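Local coordinates for protein Cg10997-pa (Drosophila melanogaster, PDB 2YV7) that might insert into membranes from a soluble, glutathione transferase-like fold and form pH-dependent chloride channels, at residues 120-125 with 172-177. Residues are numbered along the deposited sequence; the frame is centred on the assembly and turned at random.
Sequences EVATLI and CCFDCE
With CG of Phe174 anti to its own carbonyl carbon (chi1 -61°), the ring reaches across to the helix of Val121, whose CG1, anti to the backbone N, meets the root of the ring 3.6 Å from Phe174 CG, while Val121 CB and Ala122 N lie over one face. Ala122 adds its CB, 3.9 Å from Phe174 CE1. The opposite face carries Cys173 SG over its centre, so the phenyl is sandwiched. Ile125 holds CG1 in the crowded position between N and carbonyl carbon (chi1 66°), which sends CD1 within 3.7 Å of Glu177 OE2 and beside Phe174 CB. The extended Glu177 chain crosses this methyl; no direct hydrogen bond joins the two segments, but one water donates to both Glu177 OE2 (2.7 Å) and Ile125 O (2.9 Å). A leucine in place of Phe174 would lose the flat ring and would probably loosen the packing against Val121 and Ala122. At the N-terminus of helix 173-193, N-cap Cys172 and Asp175 form a capping box, with Cys172 N bonded to Asp175 OD2 at 2.9 Å. The axes of helices 120-125 and 173-177 run nearly parallel, 9° apart, within the all-helical domain of the glutathione transferase-like fold; helix 141-161 packs on Val121, and Cys176 meets helix 41-55 of the thioredoxin-like domain.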
loop_
_atom_site.group_PDB
_atom_site.type_symbol
_atom_site.label_atom_id
_atom_site.label_comp_id
_atom_site.label_asym_id
_atom_site.label_seq_id
_atom_site.Cartn_x
_atom_site.Cartn_y
_atom_site.Cartn_z
ATOM N N GLU A 120 -11.650 -9.856 -12.813
ATOM C CA GLU A 120 -10.998 -9.099 -13.854
ATOM C C GLU A 120 -9.875 -8.207 -13.272
ATOM O O GLU A 120 -8.688 -8.224 -13.747
ATOM C CB GLU A 120 -12.065 -8.286 -14.593
ATOM C CG GLU A 120 -11.625 -7.566 -15.850
ATOM C CD GLU A 120 -12.801 -7.293 -16.808
ATOM O OE1 GLU A 120 -13.320 -8.279 -17.392
ATOM O OE2 GLU A 120 -13.176 -6.100 -16.991
ATOM N N VAL A 121 -10.257 -7.476 -12.232
ATOM C CA VAL A 121 -9.328 -6.609 -11.545
ATOM C C VAL A 121 -8.253 -7.420 -10.801
ATOM O O VAL A 121 -7.079 -7.057 -10.863
ATOM C CB VAL A 121 -10.020 -5.566 -10.660
ATOM C CG1 VAL A 121 -8.946 -4.757 -9.905
ATOM C CG2 VAL A 121 -10.891 -4.627 -11.514
ATOM N N ALA A 122 -8.627 -8.477 -10.092
ATOM C CA ALA A 122 -7.606 -9.332 -9.439
ATOM C C ALA A 122 -6.566 -9.756 -10.448
ATOM O O ALA A 122 -5.371 -9.645 -10.210
ATOM C CB ALA A 122 -8.222 -10.547 -8.863
ATOM N N THR A 123 -7.016 -10.223 -11.606
ATOM C CA THR A 123 -6.053 -10.774 -12.568
ATOM C C THR A 123 -5.210 -9.635 -13.151
ATOM O O THR A 123 -4.004 -9.785 -13.434
ATOM C CB THR A 123 -6.809 -11.424 -13.727
ATOM O OG1 THR A 123 -7.525 -12.577 -13.253
ATOM C CG2 THR A 123 -5.773 -11.876 -14.799
ATOM N N LEU A 124 -5.873 -8.498 -13.364
ATOM C CA LEU A 124 -5.222 -7.292 -13.884
ATOM C C LEU A 124 -3.974 -6.907 -13.088
ATOM O O LEU A 124 -2.967 -6.532 -13.650
ATOM C CB LEU A 124 -6.195 -6.114 -13.941
ATOM C CG LEU A 124 -5.657 -4.737 -14.373
ATOM C CD1 LEU A 124 -5.463 -4.793 -15.885
ATOM C CD2 LEU A 124 -6.704 -3.679 -13.999
ATOM N N ILE A 125 -4.081 -6.894 -11.756
ATOM C CA ILE A 125 -2.966 -6.388 -10.962
ATOM C C ILE A 125 -2.005 -7.466 -10.436
ATOM O O ILE A 125 -0.968 -7.160 -9.872
ATOM C CB ILE A 125 -3.472 -5.508 -9.822
ATOM C CG1 ILE A 125 -4.294 -6.327 -8.788
ATOM C CG2 ILE A 125 -4.358 -4.354 -10.397
ATOM C CD1 ILE A 125 -4.719 -5.483 -7.486
ATOM N N CYS A 172 -11.874 0.285 -3.285
ATOM C CA CYS A 172 -11.982 -1.087 -2.807
ATOM C C CYS A 172 -10.625 -1.694 -2.431
ATOM O O CYS A 172 -9.540 -1.048 -2.540
ATOM C CB CYS A 172 -12.689 -1.988 -3.836
ATOM S SG CYS A 172 -11.678 -2.238 -5.272
ATOM N N CYS A 173 -10.675 -2.941 -2.006
ATOM C CA CYS A 173 -9.503 -3.726 -1.606
ATOM C C CYS A 173 -8.355 -3.672 -2.638
ATOM O O CYS A 173 -7.155 -3.710 -2.279
ATOM C CB CYS A 173 -9.865 -5.190 -1.286
ATOM S SG CYS A 173 -10.704 -6.031 -2.641
ATOM N N PHE A 174 -8.728 -3.697 -3.921
ATOM C CA PHE A 174 -7.720 -3.799 -4.987
ATOM C C PHE A 174 -6.964 -2.493 -5.103
ATOM O O PHE A 174 -5.780 -2.500 -5.441
ATOM C CB PHE A 174 -8.377 -4.131 -6.338
ATOM C CG PHE A 174 -9.120 -5.485 -6.333
ATOM C CD1 PHE A 174 -8.413 -6.656 -6.110
ATOM C CD2 PHE A 174 -10.477 -5.553 -6.592
ATOM C CE1 PHE A 174 -9.090 -7.942 -6.103
ATOM C CE2 PHE A 174 -11.138 -6.793 -6.563
ATOM C CZ PHE A 174 -10.436 -7.965 -6.352
ATOM N N ASP A 175 -7.638 -1.375 -4.834
ATOM C CA ASP A 175 -6.969 -0.067 -4.804
ATOM C C ASP A 175 -5.911 -0.015 -3.688
ATOM O O ASP A 175 -4.772 0.462 -3.882
ATOM C CB ASP A 175 -7.997 1.030 -4.654
ATOM C CG ASP A 175 -8.931 1.052 -5.817
ATOM O OD1 ASP A 175 -8.427 1.281 -6.979
ATOM O OD2 ASP A 175 -10.102 0.745 -5.562
ATOM N N CYS A 176 -6.265 -0.537 -2.511
ATOM C CA CYS A 176 -5.322 -0.532 -1.401
ATOM C C CYS A 176 -4.137 -1.473 -1.655
ATOM O O CYS A 176 -3.034 -1.317 -1.068
ATOM C CB CYS A 176 -6.073 -0.925 -0.090
ATOM S SG CYS A 176 -7.457 0.171 0.213
ATOM N N GLU A 177 -4.285 -2.460 -2.569
ATOM C CA GLU A 177 -3.130 -3.274 -2.974
ATOM C C GLU A 177 -2.321 -2.500 -4.077
ATOM O O GLU A 177 -1.093 -2.565 -4.081
ATOM C CB GLU A 177 -3.598 -4.597 -3.609
ATOM C CG GLU A 177 -2.471 -5.585 -3.899
ATOM C CD GLU A 177 -2.968 -6.904 -4.489
ATOM O OE1 GLU A 177 -4.025 -7.452 -4.008
ATOM O OE2 GLU A 177 -2.293 -7.386 -5.417
HETATM O O HOH W 1 -0.603 -6.283 -7.171
#